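Long-range contacts in GGDEF family protein (Vibrio cholerae, PDB 5GZS), which is a diguanylate cyclase whose periplasmic portion, with family 3 solute-binding modules, binds arginine and probably passes this signal on to the enzyme: residues Ala9-Asp14 and Ile141-Pro146; Glu91-Gly96 and Arg133-Val138; Ile97-Thr102 and Gln116-Gly121; Gly104-Glu109 and Asp159-Gln164. One frame throughout, in Å; residues are numbered along the deposited sequence.

Contact 1: residues Ala9-Asp14 and Ile141-Pro146. With ARG (arginine), chain B.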
loop_
_atom_site.group_PDB
_atom_site.type_symbol
_atom_site.label_atom_id
_atom_site.label_comp_id
_atom_site.label_asym_id
_atom_site.label_seq_id
_atom_site.Cartn_x
_atom_site.Cartn_y
_atom_site.Cartn_z
ATOM N N ALA A 9 6.814 -31.185 25.333
ATOM C CA ALA A 9 6.230 -31.630 24.074
ATOM C C ALA A 9 6.995 -31.131 22.868
ATOM O O ALA A 9 7.503 -30.005 22.878
ATOM C CB ALA A 9 4.773 -31.169 23.985
ATOM N N THR A 10 7.046 -31.948 21.828
ATOM C CA THR A 10 7.576 -31.526 20.544
ATOM C C THR A 10 6.821 -32.040 19.323
ATOM O O THR A 10 6.358 -33.153 19.296
ATOM C CB THR A 10 9.049 -31.889 20.372
ATOM O OG1 THR A 10 9.195 -33.293 20.259
ATOM C CG2 THR A 10 9.822 -31.434 21.529
ATOM N N GLU A 11 6.742 -31.196 18.297
ATOM C CA GLU A 11 6.113 -31.563 17.034
ATOM C C GLU A 11 7.095 -31.420 15.871
ATOM O O GLU A 11 7.569 -30.323 15.577
ATOM C CB GLU A 11 4.871 -30.706 16.785
ATOM C CG GLU A 11 3.876 -31.323 15.816
ATOM C CD GLU A 11 3.311 -30.312 14.838
ATOM O OE1 GLU A 11 2.902 -30.719 13.729
ATOM O OE2 GLU A 11 3.277 -29.110 15.176
ATOM N N ALA A 12 7.392 -32.537 15.214
ATOM C CA ALA A 12 8.307 -32.559 14.107
ATOM C C ALA A 12 9.662 -32.052 14.570
ATOM O O ALA A 12 10.077 -32.358 15.644
ATOM C CB ALA A 12 7.767 -31.716 12.980
ATOM N N ASP A 13 10.361 -31.315 13.729
ATOM C CA ASP A 13 11.682 -30.801 14.036
ATOM C C ASP A 13 11.542 -29.557 14.857
ATOM O O ASP A 13 11.476 -28.484 14.334
ATOM C CB ASP A 13 12.416 -30.466 12.757
ATOM C CG ASP A 13 13.852 -30.201 12.972
ATOM O OD1 ASP A 13 14.419 -30.744 13.892
ATOM O OD2 ASP A 13 14.444 -29.465 12.207
ATOM N N ASP A 14 11.493 -29.712 16.160
ATOM C CA ASP A 14 11.196 -28.610 17.032
ATOM C C ASP A 14 12.473 -28.048 17.568
ATOM O O ASP A 14 12.815 -28.262 18.688
ATOM C CB ASP A 14 10.302 -29.089 18.143
ATOM C CG ASP A 14 9.476 -28.019 18.703
ATOM O OD1 ASP A 14 9.939 -26.895 18.746
ATOM O OD2 ASP A 14 8.372 -28.306 19.136
ATOM N N ILE A 141 8.331 -23.445 11.875
ATOM C CA ILE A 141 9.672 -23.959 11.588
ATOM C C ILE A 141 9.763 -25.471 11.784
ATOM O O ILE A 141 10.574 -26.128 11.139
ATOM C CB ILE A 141 10.745 -23.233 12.469
ATOM C CG1 ILE A 141 12.170 -23.590 12.034
ATOM C CG2 ILE A 141 10.543 -23.535 13.936
ATOM C CD1 ILE A 141 13.231 -22.766 12.720
ATOM N N ASN A 142 8.914 -26.026 12.650
ATOM C CA ASN A 142 8.821 -27.487 12.828
ATOM C C ASN A 142 8.740 -28.274 11.523
ATOM O O ASN A 142 9.245 -29.398 11.411
ATOM C CB ASN A 142 7.607 -27.821 13.676
ATOM C CG ASN A 142 7.617 -27.092 15.004
ATOM O OD1 ASN A 142 7.510 -25.862 15.054
ATOM N ND2 ASN A 142 7.753 -27.845 16.086
ATOM N N GLN A 143 8.107 -27.675 10.529
ATOM C CA GLN A 143 7.900 -28.358 9.268
ATOM C C GLN A 143 9.006 -28.098 8.252
ATOM O O GLN A 143 9.081 -28.788 7.240
ATOM C CB GLN A 143 6.560 -27.951 8.673
ATOM C CG GLN A 143 5.374 -28.140 9.602
ATOM C CD GLN A 143 5.185 -29.585 10.040
ATOM O OE1 GLN A 143 5.568 -30.516 9.327
ATOM N NE2 GLN A 143 4.561 -29.781 11.211
ATOM N N LEU A 144 9.877 -27.133 8.529
ATOM C CA LEU A 144 10.821 -26.662 7.522
ATOM C C LEU A 144 11.720 -27.762 6.953
ATOM O O LEU A 144 11.731 -28.008 5.732
ATOM C CB LEU A 144 11.691 -25.540 8.093
ATOM C CG LEU A 144 12.521 -24.835 7.015
ATOM C CD1 LEU A 144 11.595 -24.269 5.953
ATOM C CD2 LEU A 144 13.372 -23.725 7.607
ATOM N N LYS A 145 12.484 -28.410 7.830
ATOM C CA LYS A 145 13.433 -29.428 7.394
ATOM C C LYS A 145 12.704 -30.603 6.685
ATOM O O LYS A 145 13.046 -30.928 5.552
ATOM C CB LYS A 145 14.293 -29.889 8.581
ATOM C CG LYS A 145 15.374 -30.920 8.258
ATOM C CD LYS A 145 16.185 -31.284 9.506
ATOM C CE LYS A 145 17.482 -30.510 9.494
ATOM N NZ LYS A 145 18.142 -30.308 10.821
ATOM N N PRO A 146 11.670 -31.203 7.306
ATOM C CA PRO A 146 11.042 -32.298 6.550
ATOM C C PRO A 146 10.360 -31.831 5.268
ATOM O O PRO A 146 10.385 -32.556 4.272
ATOM C CB PRO A 146 10.013 -32.872 7.531
ATOM C CG PRO A 146 9.770 -31.765 8.531
ATOM C CD PRO A 146 11.072 -31.032 8.646
HETATM N N ARG B . 2.368 -20.368 17.727
HETATM C CA ARG B . 1.158 -20.699 16.989
HETATM C C ARG B . 0.070 -21.202 17.931
HETATM O O ARG B . -1.121 -21.125 17.634
HETATM C CB ARG B . 1.456 -21.740 15.925
HETATM C CG ARG B . 1.910 -23.078 16.474
HETATM C CD ARG B . 2.488 -23.889 15.336
HETATM N NE ARG B . 2.859 -25.226 15.747
HETATM C CZ ARG B . 3.933 -25.507 16.471
HETATM N NH1 ARG B . 4.743 -24.536 16.881
HETATM N NH2 ARG B . 4.183 -26.764 16.798
HETATM O OXT ARG B . 0.359 -21.697 19.014
HETATM O O HOH W 1 12.891 -27.615 10.481
#

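Contact 2: residues Glu91-Gly96 and Arg133-Val138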
loop_
_atom_site.group_PDB
_atom_site.type_symbol
_atom_site.label_atom_id
_atom_site.label_comp_id
_atom_site.label_asym_id
_atom_site.label_seq_id
_atom_site.Cartn_x
_atom_site.Cartn_y
_atom_site.Cartn_z
ATOM N N GLU A 91 -1.530 -15.341 -3.764
ATOM C CA GLU A 91 -1.596 -16.135 -4.987
ATOM C C GLU A 91 -2.363 -17.435 -4.779
ATOM O O GLU A 91 -2.328 -18.320 -5.631
ATOM C CB GLU A 91 -0.200 -16.485 -5.502
ATOM C CG GLU A 91 0.674 -15.338 -5.932
ATOM C CD GLU A 91 2.063 -15.830 -6.350
ATOM O OE1 GLU A 91 3.034 -15.611 -5.588
ATOM O OE2 GLU A 91 2.178 -16.455 -7.431
ATOM N N LEU A 92 -3.036 -17.579 -3.649
ATOM C CA LEU A 92 -3.652 -18.866 -3.346
ATOM C C LEU A 92 -5.149 -18.725 -3.155
ATOM O O LEU A 92 -5.631 -17.685 -2.708
ATOM C CB LEU A 92 -3.026 -19.477 -2.091
ATOM C CG LEU A 92 -1.552 -19.144 -1.850
ATOM C CD1 LEU A 92 -1.115 -19.687 -0.500
ATOM C CD2 LEU A 92 -0.659 -19.668 -2.986
ATOM N N ARG A 93 -5.882 -19.777 -3.501
ATOM C CA ARG A 93 -7.316 -19.815 -3.250
ATOM C C ARG A 93 -7.608 -20.893 -2.204
ATOM O O ARG A 93 -8.605 -20.821 -1.491
ATOM C CB ARG A 93 -8.075 -20.056 -4.550
ATOM C CG ARG A 93 -7.583 -19.185 -5.707
ATOM C CD ARG A 93 -7.645 -19.982 -6.994
ATOM N NE ARG A 93 -6.815 -21.182 -6.888
ATOM C CZ ARG A 93 -7.230 -22.404 -7.211
ATOM N NH1 ARG A 93 -8.475 -22.586 -7.648
ATOM N NH2 ARG A 93 -6.408 -23.442 -7.078
ATOM N N LEU A 94 -6.699 -21.867 -2.104
ATOM C CA LEU A 94 -6.707 -22.869 -1.041
ATOM C C LEU A 94 -5.429 -22.793 -0.251
ATOM O O LEU A 94 -4.358 -22.667 -0.836
ATOM C CB LEU A 94 -6.839 -24.278 -1.601
ATOM C CG LEU A 94 -8.213 -24.679 -2.097
ATOM C CD1 LEU A 94 -8.082 -25.267 -3.494
ATOM C CD2 LEU A 94 -8.822 -25.663 -1.137
ATOM N N VAL A 95 -5.542 -22.879 1.071
ATOM C CA VAL A 95 -4.388 -22.955 1.969
ATOM C C VAL A 95 -4.639 -23.991 3.056
ATOM O O VAL A 95 -5.721 -24.031 3.648
ATOM C CB VAL A 95 -4.064 -21.608 2.657
ATOM C CG1 VAL A 95 -2.929 -21.777 3.635
ATOM C CG2 VAL A 95 -3.643 -20.588 1.653
ATOM N N GLY A 96 -3.637 -24.823 3.318
ATOM C CA GLY A 96 -3.705 -25.795 4.395
ATOM C C GLY A 96 -3.378 -25.105 5.708
ATOM O O GLY A 96 -2.495 -24.238 5.770
ATOM N N ARG A 133 -5.264 -30.843 -3.512
ATOM C CA ARG A 133 -6.037 -29.658 -3.863
ATOM C C ARG A 133 -5.446 -28.405 -3.225
ATOM O O ARG A 133 -5.593 -27.302 -3.750
ATOM C CB ARG A 133 -7.497 -29.826 -3.439
ATOM C CG ARG A 133 -8.365 -28.609 -3.709
ATOM C CD ARG A 133 -8.541 -28.374 -5.200
ATOM N NE ARG A 133 -8.538 -29.624 -5.954
ATOM C CZ ARG A 133 -7.735 -29.876 -6.982
ATOM N NH1 ARG A 133 -6.864 -28.960 -7.384
ATOM N NH2 ARG A 133 -7.803 -31.041 -7.610
ATOM N N VAL A 134 -4.778 -28.583 -2.090
ATOM C CA VAL A 134 -4.164 -27.468 -1.379
ATOM C C VAL A 134 -3.083 -26.803 -2.225
ATOM O O VAL A 134 -2.256 -27.480 -2.835
ATOM C CB VAL A 134 -3.551 -27.921 -0.042
ATOM C CG1 VAL A 134 -3.160 -26.715 0.798
ATOM C CG2 VAL A 134 -4.525 -28.812 0.714
ATOM N N ASP A 135 -3.096 -25.475 -2.255
ATOM C CA ASP A 135 -2.131 -24.728 -3.013
ATOM C C ASP A 135 -0.888 -24.488 -2.225
ATOM O O ASP A 135 0.188 -24.343 -2.763
ATOM C CB ASP A 135 -2.722 -23.393 -3.383
ATOM C CG ASP A 135 -3.698 -23.490 -4.479
ATOM O OD1 ASP A 135 -3.388 -24.129 -5.468
ATOM O OD2 ASP A 135 -4.773 -22.921 -4.345
ATOM N N GLY A 136 -1.072 -24.434 -0.923
ATOM C CA GLY A 136 -0.001 -24.118 0.002
ATOM C C GLY A 136 -0.388 -24.246 1.463
ATOM O O GLY A 136 -1.537 -24.046 1.855
ATOM N N VAL A 137 0.599 -24.564 2.284
ATOM C CA VAL A 137 0.369 -24.752 3.701
ATOM C C VAL A 137 1.097 -23.680 4.509
ATOM O O VAL A 137 2.255 -23.343 4.223
ATOM C CB VAL A 137 0.833 -26.152 4.139
ATOM C CG1 VAL A 137 1.443 -26.134 5.551
ATOM C CG2 VAL A 137 -0.305 -27.163 3.987
ATOM N N VAL A 138 0.409 -23.127 5.502
ATOM C CA VAL A 138 1.053 -22.198 6.408
ATOM C C VAL A 138 1.388 -22.914 7.715
ATOM O O VAL A 138 0.491 -23.369 8.418
ATOM C CB VAL A 138 0.171 -20.954 6.674
ATOM C CG1 VAL A 138 0.680 -20.177 7.871
ATOM C CG2 VAL A 138 0.145 -20.058 5.438
#

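Contact 3: residues Ile97-Thr102 and Gln116-Gly121. With ARG (arginine), chain B.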
loop_
_atom_site.group_PDB
_atom_site.type_symbol
_atom_site.label_atom_id
_atom_site.label_comp_id
_atom_site.label_asym_id
_atom_site.label_seq_id
_atom_site.Cartn_x
_atom_site.Cartn_y
_atom_site.Cartn_z
ATOM N N ILE A 97 -4.101 -25.475 6.754
ATOM C CA ILE A 97 -3.942 -24.816 8.038
ATOM C C ILE A 97 -3.874 -25.841 9.152
ATOM O O ILE A 97 -4.786 -26.672 9.300
ATOM C CB ILE A 97 -5.101 -23.828 8.336
ATOM C CG1 ILE A 97 -5.213 -22.748 7.251
ATOM C CG2 ILE A 97 -4.925 -23.192 9.713
ATOM C CD1 ILE A 97 -4.131 -21.671 7.308
ATOM N N PRO A 98 -2.794 -25.786 9.952
ATOM C CA PRO A 98 -2.650 -26.670 11.111
ATOM C C PRO A 98 -3.791 -26.415 12.076
ATOM O O PRO A 98 -4.138 -25.262 12.339
ATOM C CB PRO A 98 -1.311 -26.259 11.728
ATOM C CG PRO A 98 -0.678 -25.344 10.750
ATOM C CD PRO A 98 -1.760 -24.749 9.922
ATOM N N LYS A 99 -4.383 -27.479 12.585
ATOM C CA LYS A 99 -5.570 -27.323 13.396
ATOM C C LYS A 99 -5.146 -26.973 14.825
ATOM O O LYS A 99 -4.116 -27.450 15.310
ATOM C CB LYS A 99 -6.419 -28.596 13.339
ATOM C CG LYS A 99 -7.322 -28.793 14.530
ATOM C CD LYS A 99 -7.543 -30.256 14.790
ATOM C CE LYS A 99 -6.260 -30.658 15.430
ATOM N NZ LYS A 99 -5.933 -32.024 15.906
ATOM N N GLY A 100 -5.920 -26.111 15.476
ATOM C CA GLY A 100 -5.602 -25.641 16.812
ATOM C C GLY A 100 -4.704 -24.410 16.842
ATOM O O GLY A 100 -4.491 -23.806 17.901
ATOM N N THR A 101 -4.165 -24.033 15.686
ATOM C CA THR A 101 -3.204 -22.938 15.677
ATOM C C THR A 101 -3.878 -21.594 15.553
ATOM O O THR A 101 -5.060 -21.486 15.246
ATOM C CB THR A 101 -2.169 -23.038 14.529
ATOM O OG1 THR A 101 -2.833 -22.905 13.265
ATOM C CG2 THR A 101 -1.391 -24.342 14.602
ATOM N N THR A 102 -3.074 -20.574 15.782
ATOM C CA THR A 102 -3.480 -19.199 15.665
ATOM C C THR A 102 -3.619 -18.809 14.185
ATOM O O THR A 102 -4.177 -17.757 13.859
ATOM C CB THR A 102 -2.453 -18.299 16.382
ATOM O OG1 THR A 102 -3.075 -17.082 16.801
ATOM C CG2 THR A 102 -1.261 -18.006 15.481
ATOM N N GLN A 116 -9.431 -22.046 3.849
ATOM C CA GLN A 116 -8.556 -22.871 4.645
ATOM C C GLN A 116 -9.052 -24.302 4.658
ATOM O O GLN A 116 -10.253 -24.530 4.608
ATOM C CB GLN A 116 -8.498 -22.308 6.060
ATOM C CG GLN A 116 -7.979 -20.886 6.063
ATOM C CD GLN A 116 -8.050 -20.237 7.418
ATOM O OE1 GLN A 116 -8.170 -20.915 8.442
ATOM N NE2 GLN A 116 -7.984 -18.908 7.437
ATOM N N VAL A 117 -8.133 -25.263 4.695
ATOM C CA VAL A 117 -8.479 -26.676 4.849
ATOM C C VAL A 117 -7.589 -27.276 5.933
ATOM O O VAL A 117 -6.357 -27.313 5.801
ATOM C CB VAL A 117 -8.304 -27.471 3.554
ATOM C CG1 VAL A 117 -8.875 -28.881 3.725
ATOM C CG2 VAL A 117 -8.949 -26.746 2.394
ATOM N N GLU A 118 -8.224 -27.680 7.029
ATOM C CA GLU A 118 -7.517 -28.100 8.229
ATOM C C GLU A 118 -6.870 -29.466 8.076
ATOM O O GLU A 118 -7.387 -30.340 7.379
ATOM C CB GLU A 118 -8.464 -28.103 9.432
ATOM C CG GLU A 118 -8.165 -29.186 10.455
ATOM C CD GLU A 118 -9.269 -29.335 11.484
ATOM O OE1 GLU A 118 -9.654 -28.318 12.097
ATOM O OE2 GLU A 118 -9.751 -30.471 11.679
ATOM N N TYR A 119 -5.734 -29.640 8.740
ATOM C CA TYR A 119 -5.031 -30.915 8.724
ATOM C C TYR A 119 -4.439 -31.244 10.094
ATOM O O TYR A 119 -4.465 -30.415 11.015
ATOM C CB TYR A 119 -3.937 -30.916 7.638
ATOM C CG TYR A 119 -2.832 -29.886 7.811
ATOM C CD1 TYR A 119 -1.868 -30.029 8.812
ATOM C CD2 TYR A 119 -2.725 -28.793 6.955
ATOM C CE1 TYR A 119 -0.864 -29.109 8.978
ATOM C CE2 TYR A 119 -1.708 -27.865 7.113
ATOM C CZ TYR A 119 -0.779 -28.032 8.131
ATOM O OH TYR A 119 0.246 -27.127 8.319
ATOM N N GLU A 120 -3.916 -32.461 10.227
ATOM C CA GLU A 120 -3.236 -32.878 11.450
ATOM C C GLU A 120 -1.866 -33.488 11.184
ATOM O O GLU A 120 -1.773 -34.618 10.695
ATOM C CB GLU A 120 -4.077 -33.883 12.215
ATOM C CG GLU A 120 -5.284 -33.294 12.894
ATOM C CD GLU A 120 -5.796 -34.216 13.975
ATOM O OE1 GLU A 120 -4.957 -34.879 14.632
ATOM O OE2 GLU A 120 -7.030 -34.289 14.157
ATOM N N GLY A 121 -0.811 -32.744 11.526
ATOM C CA GLY A 121 0.550 -33.249 11.464
ATOM C C GLY A 121 1.171 -33.123 10.085
ATOM O O GLY A 121 0.499 -32.683 9.146
HETATM N N ARG B . 2.368 -20.368 17.727
HETATM C CA ARG B . 1.158 -20.699 16.989
HETATM C C ARG B . 0.070 -21.202 17.931
HETATM O O ARG B . -1.121 -21.125 17.634
HETATM C CB ARG B . 1.456 -21.740 15.925
HETATM C CG ARG B . 1.910 -23.078 16.474
HETATM C CD ARG B . 2.488 -23.889 15.336
HETATM N NE ARG B . 2.859 -25.226 15.747
HETATM C CZ ARG B . 3.933 -25.507 16.471
HETATM N NH1 ARG B . 4.743 -24.536 16.881
HETATM N NH2 ARG B . 4.183 -26.764 16.798
HETATM O OXT ARG B . 0.359 -21.697 19.014
#

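Contact 4: residues Gly104-Glu109 and Asp159-Gln164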
loop_
_atom_site.group_PDB
_atom_site.type_symbol
_atom_site.label_atom_id
_atom_site.label_comp_id
_atom_site.label_asym_id
_atom_site.label_seq_id
_atom_site.Cartn_x
_atom_site.Cartn_y
_atom_site.Cartn_z
ATOM N N GLY A 104 -5.429 -19.937 11.709
ATOM C CA GLY A 104 -6.768 -19.852 11.156
ATOM C C GLY A 104 -7.199 -18.402 11.121
ATOM O O GLY A 104 -7.517 -17.853 10.061
ATOM N N THR A 105 -7.168 -17.778 12.295
ATOM C CA THR A 105 -7.523 -16.368 12.486
ATOM C C THR A 105 -6.648 -15.371 11.718
ATOM O O THR A 105 -7.120 -14.335 11.238
ATOM C CB THR A 105 -7.465 -16.022 13.986
ATOM O OG1 THR A 105 -8.506 -16.732 14.672
ATOM C CG2 THR A 105 -7.608 -14.522 14.220
ATOM N N LEU A 106 -5.365 -15.681 11.610
ATOM C CA LEU A 106 -4.438 -14.762 10.971
ATOM C C LEU A 106 -4.708 -14.650 9.478
ATOM O O LEU A 106 -4.615 -13.560 8.901
ATOM C CB LEU A 106 -2.994 -15.198 11.199
ATOM C CG LEU A 106 -1.950 -14.251 10.603
ATOM C CD1 LEU A 106 -1.783 -13.032 11.485
ATOM C CD2 LEU A 106 -0.629 -14.954 10.403
ATOM N N LEU A 107 -5.034 -15.771 8.842
ATOM C CA LEU A 107 -5.135 -15.749 7.387
ATOM C C LEU A 107 -6.473 -15.209 6.909
ATOM O O LEU A 107 -6.528 -14.571 5.853
ATOM C CB LEU A 107 -4.883 -17.138 6.788
ATOM C CG LEU A 107 -3.545 -17.206 6.029
ATOM C CD1 LEU A 107 -2.309 -17.132 6.961
ATOM C CD2 LEU A 107 -3.479 -18.435 5.124
ATOM N N LYS A 108 -7.524 -15.450 7.686
ATOM C CA LYS A 108 -8.846 -14.927 7.374
ATOM C C LYS A 108 -8.896 -13.428 7.646
ATOM O O LYS A 108 -9.637 -12.695 6.991
ATOM C CB LYS A 108 -9.915 -15.648 8.197
ATOM C CG LYS A 108 -10.646 -16.745 7.439
ATOM C CD LYS A 108 -12.004 -16.269 6.951
ATOM C CE LYS A 108 -12.351 -16.878 5.602
ATOM N NZ LYS A 108 -13.698 -16.454 5.131
ATOM N N GLU A 109 -8.102 -12.976 8.613
ATOM C CA GLU A 109 -8.045 -11.553 8.937
ATOM C C GLU A 109 -7.258 -10.790 7.857
ATOM O O GLU A 109 -7.594 -9.648 7.522
ATOM C CB GLU A 109 -7.442 -11.316 10.335
ATOM C CG GLU A 109 -7.197 -9.832 10.646
ATOM C CD GLU A 109 -6.566 -9.587 12.009
ATOM O OE1 GLU A 109 -6.843 -10.364 12.952
ATOM O OE2 GLU A 109 -5.789 -8.612 12.130
ATOM N N ASP A 159 8.030 -11.374 8.199
ATOM C CA ASP A 159 8.187 -9.988 7.816
ATOM C C ASP A 159 7.134 -9.591 6.777
ATOM O O ASP A 159 7.264 -8.576 6.112
ATOM C CB ASP A 159 9.609 -9.779 7.319
ATOM C CG ASP A 159 10.655 -10.265 8.344
ATOM O OD1 ASP A 159 10.546 -9.908 9.540
ATOM O OD2 ASP A 159 11.584 -11.009 7.961
ATOM N N GLN A 160 6.080 -10.403 6.679
ATOM C CA GLN A 160 5.001 -10.233 5.711
ATOM C C GLN A 160 3.690 -9.967 6.437
ATOM O O GLN A 160 2.777 -9.328 5.922
ATOM C CB GLN A 160 4.836 -11.494 4.849
ATOM C CG GLN A 160 6.004 -11.818 3.975
ATOM C CD GLN A 160 5.985 -11.033 2.693
ATOM O OE1 GLN A 160 5.398 -9.954 2.622
ATOM N NE2 GLN A 160 6.638 -11.565 1.665
ATOM N N LEU A 161 3.598 -10.517 7.634
ATOM C CA LEU A 161 2.379 -10.479 8.408
ATOM C C LEU A 161 2.754 -10.265 9.848
ATOM O O LEU A 161 3.833 -10.651 10.265
ATOM C CB LEU A 161 1.586 -11.771 8.266
ATOM C CG LEU A 161 0.831 -12.055 6.975
ATOM C CD1 LEU A 161 0.172 -13.430 7.068
ATOM C CD2 LEU A 161 -0.220 -10.991 6.751
ATOM N N PRO A 162 1.866 -9.648 10.620
ATOM C CA PRO A 162 2.162 -9.535 12.042
ATOM C C PRO A 162 2.055 -10.894 12.720
ATOM O O PRO A 162 0.942 -11.268 13.124
ATOM C CB PRO A 162 1.073 -8.583 12.557
ATOM C CG PRO A 162 0.390 -8.051 11.343
ATOM C CD PRO A 162 0.559 -9.073 10.284
ATOM N N ILE A 163 3.174 -11.618 12.828
ATOM C CA ILE A 163 3.192 -12.904 13.530
ATOM C C ILE A 163 3.449 -12.701 15.000
ATOM O O ILE A 163 4.526 -12.298 15.392
ATOM C CB ILE A 163 4.256 -13.860 12.984
ATOM C CG1 ILE A 163 4.020 -14.114 11.490
ATOM C CG2 ILE A 163 4.228 -15.174 13.776
ATOM C CD1 ILE A 163 2.698 -14.847 11.199
ATOM N N GLN A 164 2.449 -12.985 15.811
ATOM C CA GLN A 164 2.526 -12.733 17.247
ATOM C C GLN A 164 3.676 -13.486 17.879
ATOM O O GLN A 164 3.957 -14.605 17.496
ATOM C CB GLN A 164 1.216 -13.134 17.912
ATOM C CG GLN A 164 0.001 -12.561 17.212
ATOM C CD GLN A 164 -1.286 -12.863 17.946
ATOM O OE1 GLN A 164 -1.413 -13.895 18.612
ATOM N NE2 GLN A 164 -2.254 -11.964 17.831
#

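Contact 1: residues Ala9-Asp14 and Ile141-Pro146
N142 and E11 meet in the arginine pocket of a family 3 solute-binding fold, a good example of an amide that bonds a backbone carbonyl while lying against the ligand. N142 CG stands anti to the carbonyl carbon (chi1 -55°), beside the backbone N. Going outward, its CB rests beside the carbonyl of E11 and on the methyl of A12, N142 CB to A12 CB being 4.0 Å. Beyond CG the two ends of the amide meet different partners. ND2 donates to E11 O, which lies close to the amide plane, and the N-H...O angle is 162°, though the modelled length of this bond is doubtful. N142 OD1 only approaches the ligand, 3.6 Å from NH1 of the arginine. E11 grips the same guanidinium more directly, its OE2 accepting a bond from ligand NH2 at 3.0 Å. The loop is tied back by D13 N, which donates to a lone pair of N142 O at 3.2 Å. The carboxylate of D13 is held further by R18 and by Y202, which also bonds K145. One water finishes the joint: it donates to D13 OD2 and to I141 O, and accepts from K145 N at 2.8 Å.

Contact 2: residues Glu91-Gly96 and Arg133-Val138
D135 turns its carboxylate toward R93 and L94, and the bonds gathered there show how one acidic side chain can pin the start of a strand. D135 CG lies anti to its own carbonyl carbon, beside the backbone N (chi1 -76°). OD2 uses its anti lone pair for L94 N, the two atoms 3.1 Å apart, and takes a weak bond from R93 N. The R93 side chain, bent at chi2 and chi3, crosses D135 obliquely, with guanidinium and carboxylate planes 52° apart. The resulting salt bridge is weak: R93 NH2 is 3.2 Å from D135 OD2, while OD1 lies in plane at the guanidinium edge. L94 crosses R133, its CD1 on the aliphatic CG of R133 at 3.4 Å. Farther along, V95 and V138 also cross, with V95 CG1 4.0 Å from V138 CG2. Between these side chains the backbones form a single bridge between G96 and V137, its two bonds going to the residues flanking V137: G96 N donates to G136 O at 2.7 Å, and V138 N to G96 O at 3.1 Å. With no side chain at G96, V137 CG2 lies 3.7 Å from G96 CA. L107 of helix 103-110 packs on V95 and V138, while L128 and L129 of helix 121-129 touch V134 and V137, respectively. Strand 115-119 bonds the backbone of V95, and strand 79-83 that of V137.

Contact 3: residues Ile97-Thr102 and Gln116-Gly121
In Y119, chi1 62° sets CG between the backbone N and the carbonyl carbon, and the ring beyond it lies against P98. The two side chains lie side by side, pointing the same way. P98 CA sits over the ring face in a CH-pi contact, 4.0 Å from the Y119 centroid and 23° off the normal, and I97 C and P98 N lie above the same face nearer the rim. The hydroxyl of Y119 is bonded to D139. K99 starts with CG anti to the backbone N and bends at chi3; its CB and CG pass obliquely across the carboxylate of E118, and NZ forms a salt bridge with E120 OE2 at 3.1 Å. I97 CG1 rests 3.5 Å from Q116 CB. The strands themselves pair in parallel, I97 N donating to V117 O at 3.1 Å and Y119 N to I97 O at 3.2 Å. A type II turn from P98 to T101 follows, in which T101 OG1 donates to P98 O at 2.8 Å and caps Y103 N. T102 N then donates to the ligand carboxylate O at 2.7 Å. Strand, turn, helix and parallel neighbour make a beta-alpha-beta crossover, with the ligand carboxylate held at the start of helix 103-110.

Contact 4: residues Gly104-Glu109 and Asp159-Gln164
L106 meets L161 and I163 in a mainly apolar touch, illustrating how one leucine can carry most of the docking of a helix against an irregular loop. Three contacts between apolar side chains make up the first kind of interaction. With CG anti to the backbone N (chi1 -178°), L106 extends from helix 103-110 to the loop, where its CD2 branch does most of the work. L106 CD2 lies 3.4 Å from I163 CD1, the two side chains crossing at about a right angle, and 3.8 Å from L161 CD1. L107 adds a more distant touch, its CD1 4.5 Å from the same L161 CD1. The second kind sets carbon against a polar atom: L106 CD1, the other branch, stands 3.6 Å from P162 O. Hydrogen bonding, the third kind, belongs to each segment's own surroundings. E109 N donates to T105 O within the helix at 3.1 Å; I163 O is hydrogen-bonded to S330 of the second subunit, and D159 makes a weak bond with N328 of that subunit. P162 packs on M352 there, giving the loop a second docking surface. H110, ending the same helix, touches L161 and P162, while L107 also packs on V95 and I97 of strand 94-98 and on Q116 of strand 115-119.

Overall arrangement
The four contacts show how chemistry follows place in one ligand-binding unit. Contacts 2 and 4 are buried, yet differ: strand bonding and a weak salt bridge in the former, aliphatic packing in the latter, where the loop also meets the second subunit. Contacts 1 and 3, partly buried, reach the bound arginine from different ends, contact 1 at its guanidinium and contact 3 at its carboxylate. Strand 94-98 serves both contacts 2 and 3, and helix 103-110, which follows it, carries contact 4; L107 and Q116 lie where these meet. Contact 1 closes the widest loop of chain and holds contacts 2 and 3 within it.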